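Glycerophosphodiester phosphodiesterase (Cytophaga hutchinsonii ATCC 33406, PDB 3CH0) belongs to the glycerophosphodiester phosphodiesterase family and folds as a TIM barrel, a ring of strands wrapped in helices. Local coordinates at residues Phe42-Val45 with Arg51-Val54; Leu153-Val158 with Leu181-Ser186; Lys227-Ala232 with Leu256-Ile261; Val239-Val244 with Glu251-Leu256. All blocks are in the same frame, centred on the assembly; numbering follows the deposited sequence.

Contacts 1 and 4 are buried, contacts 2 and 3 partly buried. Contact 1 (42-45 with 51-54) is the deepest, a hairpin in the barrel sheet and the only one with hydrogen bonds between its backbones. Contact 2 pairs two outer helices, and a tyrosine-aspartate bond lies beside its cysteine-centred apolar patch. Contacts 1 and 2 touch, since helix 151-164 covers strands 39-46 and 52-54. Contacts 3 and 4 sit across the chain's centre from contact 1, their own centres about 8 Å apart. Their segments overlap at Leu-256, which touches across in contact 3 only. Neither has a hydrogen bond across its segments. Contact 4 is purely aliphatic, while in contact 3 an isoleucine also lies against backbone carbonyls.

Contact 1 (Phe42-Val45 with Arg51-Val54); sequences FDLV and RVVV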
loop_
_atom_site.group_PDB
_atom_site.type_symbol
_atom_site.label_atom_id
_atom_site.label_comp_id
_atom_site.label_asym_id
_atom_site.label_seq_id
_atom_site.Cartn_x
_atom_site.Cartn_y
_atom_site.Cartn_z
ATOM N N PHE A 42 0.886 -1.646 -1.859
ATOM C CA PHE A 42 0.645 -2.747 -0.948
ATOM C C PHE A 42 1.121 -2.354 0.439
ATOM O O PHE A 42 1.728 -1.328 0.632
ATOM C CB PHE A 42 1.376 -4.026 -1.401
ATOM C CG PHE A 42 2.831 -3.777 -1.679
ATOM C CD1 PHE A 42 3.250 -3.336 -2.920
ATOM C CD2 PHE A 42 3.809 -3.975 -0.683
ATOM C CE1 PHE A 42 4.553 -3.036 -3.174
ATOM C CE2 PHE A 42 5.130 -3.659 -0.910
ATOM C CZ PHE A 42 5.507 -3.201 -2.156
ATOM N N ASP A 43 0.821 -3.214 1.406
ATOM C CA ASP A 43 0.987 -2.967 2.840
ATOM C C ASP A 43 1.851 -4.051 3.427
ATOM O O ASP A 43 1.787 -5.197 2.993
ATOM C CB ASP A 43 -0.380 -3.060 3.448
ATOM C CG ASP A 43 -1.379 -2.167 2.773
ATOM O OD1 ASP A 43 -1.168 -0.950 2.841
ATOM O OD2 ASP A 43 -2.427 -2.622 2.245
ATOM N N LEU A 44 2.692 -3.677 4.405
ATOM C CA LEU A 44 3.654 -4.580 5.004
ATOM C C LEU A 44 3.558 -4.613 6.509
ATOM O O LEU A 44 3.419 -3.569 7.185
ATOM C CB LEU A 44 5.082 -4.205 4.622
ATOM C CG LEU A 44 5.381 -4.035 3.125
ATOM C CD1 LEU A 44 6.758 -3.434 2.829
ATOM C CD2 LEU A 44 5.229 -5.397 2.438
ATOM N N VAL A 45 3.611 -5.850 7.006
ATOM C CA VAL A 45 3.645 -6.165 8.445
ATOM C C VAL A 45 4.713 -7.238 8.667
ATOM O O VAL A 45 5.359 -7.675 7.709
ATOM C CB VAL A 45 2.291 -6.514 9.014
ATOM C CG1 VAL A 45 1.218 -5.455 8.623
ATOM C CG2 VAL A 45 1.897 -7.960 8.549
ATOM N N ARG A 51 9.576 -12.282 9.423
ATOM C CA ARG A 51 9.426 -12.196 7.982
ATOM C C ARG A 51 8.457 -11.071 7.658
ATOM O O ARG A 51 7.497 -10.802 8.402
ATOM C CB ARG A 51 8.959 -13.495 7.346
ATOM C CG ARG A 51 9.881 -14.710 7.600
ATOM C CD ARG A 51 11.344 -14.508 7.148
ATOM N NE ARG A 51 11.561 -13.861 5.841
ATOM C CZ ARG A 51 11.556 -14.477 4.654
ATOM N NH1 ARG A 51 11.324 -15.782 4.548
ATOM N NH2 ARG A 51 11.793 -13.775 3.556
ATOM N N VAL A 52 8.758 -10.408 6.548
ATOM C CA VAL A 52 7.945 -9.296 6.053
ATOM C C VAL A 52 6.808 -9.908 5.229
ATOM O O VAL A 52 7.080 -10.607 4.226
ATOM C CB VAL A 52 8.739 -8.291 5.225
ATOM C CG1 VAL A 52 7.854 -7.082 4.802
ATOM C CG2 VAL A 52 9.961 -7.772 5.981
ATOM N N VAL A 53 5.580 -9.713 5.707
ATOM C CA VAL A 53 4.369 -10.250 5.132
ATOM C C VAL A 53 3.550 -9.127 4.488
ATOM O O VAL A 53 3.446 -8.006 5.055
ATOM C CB VAL A 53 3.535 -10.923 6.213
ATOM C CG1 VAL A 53 2.217 -11.574 5.653
ATOM C CG2 VAL A 53 4.353 -12.006 6.980
ATOM N N VAL A 54 2.995 -9.391 3.308
ATOM C CA VAL A 54 2.114 -8.425 2.648
ATOM C C VAL A 54 0.721 -8.530 3.238
ATOM O O VAL A 54 0.086 -9.584 3.159
ATOM C CB VAL A 54 2.055 -8.609 1.117
ATOM C CG1 VAL A 54 1.320 -7.421 0.436
ATOM C CG2 VAL A 54 3.444 -8.721 0.515
#
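The ring of Phe-42 has Leu-44 CD2 of its own strand at its edge, in the ring plane, while Val-54 CG1 of the other strand comes in obliquely. The closer touch with Val-54 is made by the root of the side chain, with Phe-42 CB 3.9 Å from Val-54 CG1. Phe-42 CG sits between the backbone N and the carbonyl carbon (chi1 51°), which sets the ring beside Leu-44. The same methyl of Val-54 also lies 3.4 Å from Asp-43 O. Leu-44 CD2 reaches across to Val-52 CG1 at 3.9 Å, and these two side chains cross obliquely.

The two strands form an antiparallel beta hairpin in the barrel sheet. Val-45 and Val-53 are its hydrogen-bonded pair. Val-45 N to Val-53 O and Val-53 N to Val-45 O are each hydrogen bonds of 2.9 Å. Val-45 CG2 meets Val-53 CB at 4.1 Å on the sheet face opposite Leu-44. Leu-44 and Val-54 form the non-hydrogen-bonded pair. Here the backbones meet through CA-H...O contacts, among them Val-54 CA to Asp-43 O at 3.3 Å.

Helices 117-127 and 151-164 cover the face that carries Leu-44 and Val-54. Asp-43 OD2 is hydrogen-bonded to Asn-24 ND2. The Asp-43 side chain lies near a bound citric acid, nearest atoms about 4 Å apart.

Contact 2 (Leu153-Val158 with Leu181-Ser186); sequences LFCDLV and LEYMHS. With EDO (1,2-ethanediol), chain K.
The helical segments 153-158 and 181-186 cross at -51° with their axes 10.2 Å apart, and Cys-155 lies nearest Met-184 along the backbones. Cys-155 CB fills the middle, 3.5 Å from Tyr-183 CD2 and 3.9 Å from SE of Met-184, a selenomethionine. The Met-184 chain bends at both chi2 and chi3, which turns its selenium onto the cysteine. Cys-155 SG stands 4.9 Å from the centroid of the Tyr-183 ring, an oblique sulfur-aromatic contact.

Both helices belong to the outer layer of the TIM barrel. Cys-155 also touches Ile-137 of strand 132-137, and Met-184 touches Leu-193 of strand 192-197, so both helices rest on the barrel sheet.

Beside this patch, Tyr-183 OH donates a 2.7 Å hydrogen bond to Asp-156 OD1. The oxygen is met on its syn side, 25° out of the carboxylate plane, and lies in the plane of the tyrosine ring at its edge. Tyr-183 CG runs anti to the backbone N (chi1 -180°), which carries the phenol across to the facing helix. Asp-156 OD1 is also hydrogen-bonded to Tyr-188 OH, so two phenols grip one oxygen. A 1,2-ethanediol molecule rests against Asp-156 CB, with the diol C2 3.5 Å away, and makes a weak bond to Asp-156 O.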
loop_
_atom_site.group_PDB
_atom_site.type_symbol
_atom_site.label_atom_id
_atom_site.label_comp_id
_atom_site.label_asym_id
_atom_site.label_seq_id
_atom_site.Cartn_x
_atom_site.Cartn_y
_atom_site.Cartn_z
ATOM N N LEU A 153 13.541 -1.844 13.679
ATOM C CA LEU A 153 13.486 -3.258 13.230
ATOM C C LEU A 153 12.475 -3.401 12.088
ATOM O O LEU A 153 12.751 -4.121 11.110
ATOM C CB LEU A 153 13.148 -4.232 14.380
ATOM C CG LEU A 153 13.147 -5.716 13.991
ATOM C CD1 LEU A 153 14.462 -6.118 13.254
ATOM C CD2 LEU A 153 12.789 -6.519 15.242
ATOM N N PHE A 154 11.278 -2.803 12.251
ATOM C CA PHE A 154 10.234 -2.869 11.210
ATOM C C PHE A 154 10.859 -2.368 9.912
ATOM O O PHE A 154 10.788 -3.003 8.867
ATOM C CB PHE A 154 9.024 -2.049 11.673
ATOM C CG PHE A 154 7.691 -2.381 11.017
ATOM C CD1 PHE A 154 7.601 -2.891 9.723
ATOM C CD2 PHE A 154 6.522 -2.058 11.692
ATOM C CE1 PHE A 154 6.399 -3.118 9.132
ATOM C CE2 PHE A 154 5.269 -2.296 11.095
ATOM C CZ PHE A 154 5.225 -2.827 9.807
ATOM N N CYS A 155 11.467 -1.187 9.962
ATOM C CA CYS A 155 12.017 -0.601 8.745
ATOM C C CYS A 155 13.208 -1.391 8.204
ATOM O O CYS A 155 13.383 -1.570 7.010
ATOM C CB CYS A 155 12.428 0.876 8.956
ATOM S SG CYS A 155 11.009 1.964 9.265
ATOM N N ASP A 156 14.069 -1.827 9.116
ATOM C CA ASP A 156 15.264 -2.540 8.666
ATOM C C ASP A 156 14.871 -3.843 7.985
ATOM O O ASP A 156 15.487 -4.211 7.004
ATOM C CB ASP A 156 16.164 -2.855 9.849
ATOM C CG ASP A 156 16.862 -1.620 10.415
ATOM O OD1 ASP A 156 16.870 -0.567 9.788
ATOM O OD2 ASP A 156 17.443 -1.816 11.522
ATOM N N LEU A 157 13.905 -4.562 8.507
ATOM C CA LEU A 157 13.495 -5.830 7.876
ATOM C C LEU A 157 12.951 -5.572 6.460
ATOM O O LEU A 157 13.251 -6.324 5.510
ATOM C CB LEU A 157 12.435 -6.530 8.681
ATOM C CG LEU A 157 12.920 -7.118 9.997
ATOM C CD1 LEU A 157 11.760 -7.523 10.890
ATOM C CD2 LEU A 157 13.914 -8.326 9.802
ATOM N N VAL A 158 12.148 -4.522 6.296
ATOM C CA VAL A 158 11.625 -4.177 4.953
ATOM C C VAL A 158 12.755 -3.811 4.019
ATOM O O VAL A 158 12.790 -4.267 2.858
ATOM C CB VAL A 158 10.557 -3.031 5.068
ATOM C CG1 VAL A 158 10.169 -2.390 3.715
ATOM C CG2 VAL A 158 9.353 -3.608 5.822
ATOM N N LEU A 181 8.802 7.448 8.688
ATOM C CA LEU A 181 9.358 8.314 7.644
ATOM C C LEU A 181 10.694 8.967 8.070
ATOM O O LEU A 181 11.633 9.042 7.310
ATOM C CB LEU A 181 8.329 9.326 7.189
ATOM C CG LEU A 181 7.030 8.753 6.649
ATOM C CD1 LEU A 181 6.005 9.887 6.434
ATOM C CD2 LEU A 181 7.305 7.925 5.391
ATOM N N GLU A 182 10.740 9.431 9.318
ATOM C CA GLU A 182 11.981 10.048 9.813
ATOM C C GLU A 182 13.122 9.044 9.823
ATOM O O GLU A 182 14.286 9.360 9.461
ATOM C CB GLU A 182 11.799 10.647 11.211
ATOM C CG GLU A 182 10.855 11.826 11.270
ATOM C CD GLU A 182 11.333 13.114 10.658
ATOM O OE1 GLU A 182 12.509 13.248 10.211
ATOM O OE2 GLU A 182 10.499 14.076 10.628
ATOM N N TYR A 183 12.843 7.843 10.314
ATOM C CA TYR A 183 13.851 6.774 10.400
ATOM C C TYR A 183 14.375 6.436 9.014
ATOM O O TYR A 183 15.588 6.336 8.745
ATOM C CB TYR A 183 13.271 5.533 11.065
ATOM C CG TYR A 183 14.290 4.432 11.169
ATOM C CD1 TYR A 183 15.183 4.418 12.207
ATOM C CD2 TYR A 183 14.404 3.469 10.173
ATOM C CE1 TYR A 183 16.151 3.434 12.316
ATOM C CE2 TYR A 183 15.354 2.443 10.281
ATOM C CZ TYR A 183 16.251 2.439 11.355
ATOM O OH TYR A 183 17.228 1.470 11.500
HETATM N N MSE A 184 13.448 6.201 8.083
HETATM C CA MSE A 184 13.833 5.922 6.698
HETATM C C MSE A 184 14.665 7.019 6.075
HETATM O O MSE A 184 15.683 6.765 5.410
HETATM C CB MSE A 184 12.602 5.740 5.807
HETATM C CG MSE A 184 11.763 4.525 6.079
HETATM SE SE MSE A 184 12.675 2.864 5.640
HETATM C CE MSE A 184 12.969 3.192 3.778
ATOM N N HIS A 185 14.264 8.265 6.290
ATOM C CA HIS A 185 14.959 9.386 5.702
ATOM C C HIS A 185 16.361 9.512 6.219
ATOM O O HIS A 185 17.286 9.821 5.435
ATOM C CB HIS A 185 14.188 10.635 6.004
ATOM C CG HIS A 185 14.816 11.877 5.458
ATOM N ND1 HIS A 185 14.914 12.147 4.113
ATOM C CD2 HIS A 185 15.346 12.949 6.106
ATOM C CE1 HIS A 185 15.513 13.325 3.952
ATOM N NE2 HIS A 185 15.747 13.845 5.145
ATOM N N SER A 186 16.565 9.257 7.508
ATOM C CA SER A 186 17.922 9.400 8.050
ATOM C C SER A 186 18.819 8.177 7.850
ATOM O O SER A 186 20.048 8.353 7.755
ATOM C CB SER A 186 17.882 9.746 9.515
ATOM O OG SER A 186 17.441 8.654 10.275
HETATM C C1 EDO K . 17.495 -7.354 11.103
HETATM O O1 EDO K . 18.901 -7.154 11.254
HETATM C C2 EDO K . 17.011 -6.242 10.193
HETATM O O2 EDO K . 17.453 -6.431 8.827
#

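Contact 3 (Lys227-Ala232 with Leu256-Ile261); sequences KDIDAA and LGVDGI
Apolar contact carries this pairing, and Ile-229 supplies the whole of the helix side. Its CD1 methyl lies 3.7 Å from Leu-256 CB and also 3.7 Å from Val-258 CG1. It thus touches the residues on either side of Gly-257. Ile-229 CG1 is anti to the carbonyl carbon (chi1 -75°) and CD1 is extended beyond it (chi2 167°), which gives the side chain this reach. The side chains of Ile-229 and Leu-256 cross at about a right angle.

Contacts with the backbone come next. Ile-229 CD1 is 3.5 Å from Leu-256 O. The CG2 branch lies 3.6 Å from the same oxygen and 3.8 Å from Gly-257 O, so it packs against the backbone at Gly-257.

Polar bonds lie beside the contact. Lys-226 NZ is hydrogen-bonded to Leu-256 O and forms a salt bridge with Asp-230 OD1, which ties the turn to helix 226-234. Asp-259 OD2 accepts bonds from His-233 NE2 and Val-239 N.

Gly-257 has a positive phi (104°), with two bonds back into the last helical turn. This is a Schellman motif, here leading from helix 247-256 toward strand 260-263 of the TIM barrel, with helix 226-234 packed against the turn.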
loop_
_atom_site.group_PDB
_atom_site.type_symbol
_atom_site.label_atom_id
_atom_site.label_comp_id
_atom_site.label_asym_id
_atom_site.label_seq_id
_atom_site.Cartn_x
_atom_site.Cartn_y
_atom_site.Cartn_z
ATOM N N LYS A 227 -5.223 24.234 -4.818
ATOM C CA LYS A 227 -4.251 25.066 -4.138
ATOM C C LYS A 227 -3.131 24.218 -3.519
ATOM O O LYS A 227 -1.976 24.465 -3.808
ATOM C CB LYS A 227 -4.916 26.013 -3.113
ATOM C CG LYS A 227 -5.403 27.333 -3.740
ATOM N N ASP A 228 -3.492 23.177 -2.753
ATOM C CA ASP A 228 -2.522 22.312 -2.057
ATOM C C ASP A 228 -1.673 21.549 -3.083
ATOM O O ASP A 228 -0.493 21.319 -2.881
ATOM C CB ASP A 228 -3.199 21.354 -1.062
ATOM C CG ASP A 228 -3.609 22.029 0.228
ATOM O OD1 ASP A 228 -3.379 23.275 0.352
ATOM O OD2 ASP A 228 -4.116 21.284 1.135
ATOM N N ILE A 229 -2.279 21.150 -4.201
ATOM C CA ILE A 229 -1.522 20.480 -5.242
ATOM C C ILE A 229 -0.417 21.413 -5.752
ATOM O O ILE A 229 0.757 21.029 -5.869
ATOM C CB ILE A 229 -2.433 20.099 -6.393
ATOM C CG1 ILE A 229 -3.307 18.877 -6.008
ATOM C CG2 ILE A 229 -1.623 19.744 -7.659
ATOM C CD1 ILE A 229 -4.458 18.628 -6.965
ATOM N N ASP A 230 -0.816 22.646 -6.052
ATOM C CA ASP A 230 0.119 23.636 -6.594
ATOM C C ASP A 230 1.214 23.975 -5.565
ATOM O O ASP A 230 2.400 24.064 -5.932
ATOM C CB ASP A 230 -0.639 24.901 -7.000
ATOM C CG ASP A 230 -1.481 24.709 -8.215
ATOM O OD1 ASP A 230 -1.249 23.747 -8.987
ATOM O OD2 ASP A 230 -2.339 25.592 -8.423
ATOM N N ALA A 231 0.855 24.095 -4.290
ATOM C CA ALA A 231 1.821 24.316 -3.228
ATOM C C ALA A 231 2.821 23.158 -3.102
ATOM O O ALA A 231 4.029 23.346 -2.924
ATOM C CB ALA A 231 1.130 24.621 -1.889
ATOM N N ALA A 232 2.295 21.935 -3.175
ATOM C CA ALA A 232 3.133 20.741 -3.076
ATOM C C ALA A 232 4.104 20.691 -4.248
ATOM O O ALA A 232 5.288 20.421 -4.032
ATOM C CB ALA A 232 2.240 19.460 -3.008
ATOM N N LEU A 256 -7.028 18.766 -11.931
ATOM C CA LEU A 256 -6.469 19.615 -10.884
ATOM C C LEU A 256 -4.964 19.515 -10.809
ATOM O O LEU A 256 -4.312 20.250 -10.051
ATOM C CB LEU A 256 -7.051 19.251 -9.520
ATOM C CG LEU A 256 -8.562 19.328 -9.384
ATOM C CD1 LEU A 256 -8.962 19.033 -7.925
ATOM C CD2 LEU A 256 -9.040 20.735 -9.820
ATOM N N GLY A 257 -4.384 18.564 -11.541
ATOM C CA GLY A 257 -2.932 18.464 -11.534
ATOM C C GLY A 257 -2.244 17.365 -10.735
ATOM O O GLY A 257 -1.021 17.396 -10.582
ATOM N N VAL A 258 -2.994 16.362 -10.253
ATOM C CA VAL A 258 -2.311 15.277 -9.549
ATOM C C VAL A 258 -1.353 14.511 -10.467
ATOM O O VAL A 258 -1.482 14.471 -11.692
ATOM C CB VAL A 258 -3.281 14.292 -8.887
ATOM C CG1 VAL A 258 -4.216 15.040 -7.889
ATOM C CG2 VAL A 258 -4.071 13.424 -9.876
ATOM N N ASP A 259 -0.384 13.858 -9.800
ATOM C CA ASP A 259 0.684 13.107 -10.456
ATOM C C ASP A 259 0.492 11.610 -10.560
ATOM O O ASP A 259 1.281 10.906 -11.196
ATOM C CB ASP A 259 2.006 13.385 -9.728
ATOM C CG ASP A 259 2.313 14.883 -9.683
ATOM O OD1 ASP A 259 2.775 15.368 -10.735
ATOM O OD2 ASP A 259 2.029 15.540 -8.669
ATOM N N GLY A 260 -0.590 11.132 -9.962
ATOM C CA GLY A 260 -0.894 9.717 -9.925
ATOM C C GLY A 260 -2.195 9.495 -9.195
ATOM O O GLY A 260 -2.744 10.394 -8.590
ATOM N N ILE A 261 -2.577 8.226 -9.194
ATOM C CA ILE A 261 -3.811 7.769 -8.531
ATOM C C ILE A 261 -3.581 6.405 -7.951
ATOM O O ILE A 261 -3.018 5.543 -8.604
ATOM C CB ILE A 261 -4.989 7.664 -9.517
ATOM C CG1 ILE A 261 -5.404 9.077 -9.940
ATOM C CG2 ILE A 261 -6.223 6.846 -8.952
ATOM C CD1 ILE A 261 -6.247 9.853 -8.942
#

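Contact 4 (Val239-Val244 with Glu251-Leu256); sequences VIPWTV and ETLISL. With EDO (1,2-ethanediol), chain E.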
loop_
_atom_site.group_PDB
_atom_site.type_symbol
_atom_site.label_atom_id
_atom_site.label_comp_id
_atom_site.label_asym_id
_atom_site.label_seq_id
_atom_site.Cartn_x
_atom_site.Cartn_y
_atom_site.Cartn_z
ATOM N N VAL A 239 1.973 14.604 -6.034
ATOM C CA VAL A 239 0.723 14.424 -5.291
ATOM C C VAL A 239 -0.054 13.228 -5.854
ATOM O O VAL A 239 -0.442 13.211 -7.015
ATOM C CB VAL A 239 -0.171 15.688 -5.301
ATOM C CG1 VAL A 239 -1.465 15.423 -4.463
ATOM C CG2 VAL A 239 0.638 16.888 -4.744
ATOM N N ILE A 240 -0.261 12.209 -5.012
ATOM C CA ILE A 240 -0.866 10.939 -5.399
ATOM C C ILE A 240 -1.928 10.537 -4.374
ATOM O O ILE A 240 -1.609 9.928 -3.356
ATOM C CB ILE A 240 0.178 9.806 -5.545
ATOM C CG1 ILE A 240 1.282 10.259 -6.519
ATOM C CG2 ILE A 240 -0.459 8.539 -6.058
ATOM C CD1 ILE A 240 2.353 9.214 -6.759
ATOM N N PRO A 241 -3.184 10.935 -4.622
ATOM C CA PRO A 241 -4.238 10.642 -3.656
ATOM C C PRO A 241 -4.791 9.225 -3.734
ATOM O O PRO A 241 -4.588 8.512 -4.719
ATOM C CB PRO A 241 -5.342 11.619 -4.011
ATOM C CG PRO A 241 -5.031 12.187 -5.294
ATOM C CD PRO A 241 -3.665 11.761 -5.742
ATOM N N TRP A 242 -5.531 8.891 -2.681
ATOM C CA TRP A 242 -6.122 7.561 -2.516
ATOM C C TRP A 242 -7.486 7.675 -1.859
ATOM O O TRP A 242 -7.746 8.703 -1.267
ATOM C CB TRP A 242 -5.216 6.702 -1.600
ATOM C CG TRP A 242 -4.864 7.386 -0.287
ATOM C CD1 TRP A 242 -3.762 8.170 -0.040
ATOM C CD2 TRP A 242 -5.618 7.391 0.933
ATOM N NE1 TRP A 242 -3.771 8.610 1.240
ATOM C CE2 TRP A 242 -4.908 8.165 1.864
ATOM C CE3 TRP A 242 -6.832 6.805 1.346
ATOM C CZ2 TRP A 242 -5.391 8.371 3.166
ATOM C CZ3 TRP A 242 -7.291 7.017 2.642
ATOM C CH2 TRP A 242 -6.558 7.770 3.547
ATOM N N THR A 243 -8.328 6.639 -1.922
ATOM C CA THR A 243 -8.315 5.560 -2.865
ATOM C C THR A 243 -9.480 5.891 -3.784
ATOM O O THR A 243 -10.637 5.972 -3.345
ATOM C CB THR A 243 -8.492 4.211 -2.154
ATOM O OG1 THR A 243 -7.341 3.980 -1.314
ATOM C CG2 THR A 243 -8.593 3.053 -3.139
ATOM N N VAL A 244 -9.180 6.088 -5.061
ATOM C CA VAL A 244 -10.090 6.710 -6.024
ATOM C C VAL A 244 -10.626 5.687 -7.008
ATOM O O VAL A 244 -9.878 5.127 -7.780
ATOM C CB VAL A 244 -9.435 7.876 -6.726
ATOM C CG1 VAL A 244 -10.499 8.694 -7.465
ATOM C CG2 VAL A 244 -8.621 8.789 -5.749
ATOM N N GLU A 251 -10.821 11.596 -13.293
ATOM C CA GLU A 251 -10.758 12.691 -14.279
ATOM C C GLU A 251 -10.733 14.067 -13.604
ATOM O O GLU A 251 -9.941 14.956 -14.038
ATOM C CB GLU A 251 -11.912 12.543 -15.277
ATOM C CG GLU A 251 -11.648 11.429 -16.276
ATOM C CD GLU A 251 -12.830 11.115 -17.196
ATOM O OE1 GLU A 251 -14.006 11.332 -16.777
ATOM O OE2 GLU A 251 -12.546 10.614 -18.307
ATOM N N THR A 252 -11.543 14.286 -12.580
ATOM C CA THR A 252 -11.506 15.547 -11.815
ATOM C C THR A 252 -10.111 15.773 -11.242
ATOM O O THR A 252 -9.516 16.826 -11.453
ATOM C CB THR A 252 -12.524 15.583 -10.718
ATOM O OG1 THR A 252 -13.841 15.632 -11.329
ATOM C CG2 THR A 252 -12.348 16.824 -9.777
ATOM N N LEU A 253 -9.556 14.754 -10.622
ATOM C CA LEU A 253 -8.217 14.920 -10.049
ATOM C C LEU A 253 -7.104 15.191 -11.075
ATOM O O LEU A 253 -6.193 15.992 -10.811
ATOM C CB LEU A 253 -7.861 13.681 -9.217
ATOM C CG LEU A 253 -8.703 13.549 -7.963
ATOM C CD1 LEU A 253 -8.633 12.117 -7.391
ATOM C CD2 LEU A 253 -8.271 14.621 -6.929
ATOM N N ILE A 254 -7.151 14.499 -12.200
ATOM C CA ILE A 254 -6.205 14.725 -13.270
ATOM C C ILE A 254 -6.295 16.203 -13.708
ATOM O O ILE A 254 -5.271 16.873 -13.844
ATOM C CB ILE A 254 -6.458 13.788 -14.446
ATOM C CG1 ILE A 254 -6.057 12.332 -14.056
ATOM C CG2 ILE A 254 -5.670 14.271 -15.715
ATOM C CD1 ILE A 254 -6.444 11.276 -15.036
ATOM N N SER A 255 -7.513 16.729 -13.807
ATOM C CA SER A 255 -7.693 18.142 -14.204
ATOM C C SER A 255 -7.145 19.144 -13.191
ATOM O O SER A 255 -6.821 20.285 -13.535
ATOM C CB SER A 255 -9.180 18.456 -14.459
ATOM O OG SER A 255 -9.952 18.632 -13.254
ATOM N N LEU A 256 -7.028 18.766 -11.931
ATOM C CA LEU A 256 -6.469 19.615 -10.884
ATOM C C LEU A 256 -4.964 19.515 -10.809
ATOM O O LEU A 256 -4.312 20.250 -10.051
ATOM C CB LEU A 256 -7.051 19.251 -9.520
ATOM C CG LEU A 256 -8.562 19.328 -9.384
ATOM C CD1 LEU A 256 -8.962 19.033 -7.925
ATOM C CD2 LEU A 256 -9.040 20.735 -9.820
HETATM C C1 EDO E . -10.839 7.989 -0.011
HETATM O O1 EDO E . -10.541 6.626 0.217
HETATM C C2 EDO E . -12.173 8.378 0.632
HETATM O O2 EDO E . -11.997 8.761 1.995
#
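This contact joins a barrel strand's outgoing loop to the helix that follows it, where residues 239-244 leave strand 238-239 and helix 247-256 packs back over them. Leu-253 is the one helix residue that reaches across. Its CD1 methyl meets both branches of Val-244, with CG2 at 3.7 Å and CG1 at 3.9 Å. These two side chains come tip to tip. The same Leu-253 CD1 lies 4.2 Å from Pro-241 CG, and here the side chains slide past each other in opposite directions. Leu-253 CG is anti to the carbonyl carbon (chi1 -68°), and the extended chi2 of 163° brings CD1 into touch with both loop residues. Leu-253 and Val-244 both touch Ile-261 of strand 260-263 as well, and all three touching residues of the contact are buried.

The peptide bond before Thr-243 is cis. Thr-243 N gives a straight 3.1 Å hydrogen bond to O1 of a 1,2-ethanediol, which is also bound by Asp-220 OD1. Trp-242 NE1 is hydrogen-bonded to Ser-218 O. In the helix, Ser-255 OG bonds to Thr-252 O at 2.6 Å, in the carbonyl plane and on a lone pair. Strand 238-239, this loop and helix 247-256 make one beta-alpha unit of the TIM barrel, with strand 260-263 next.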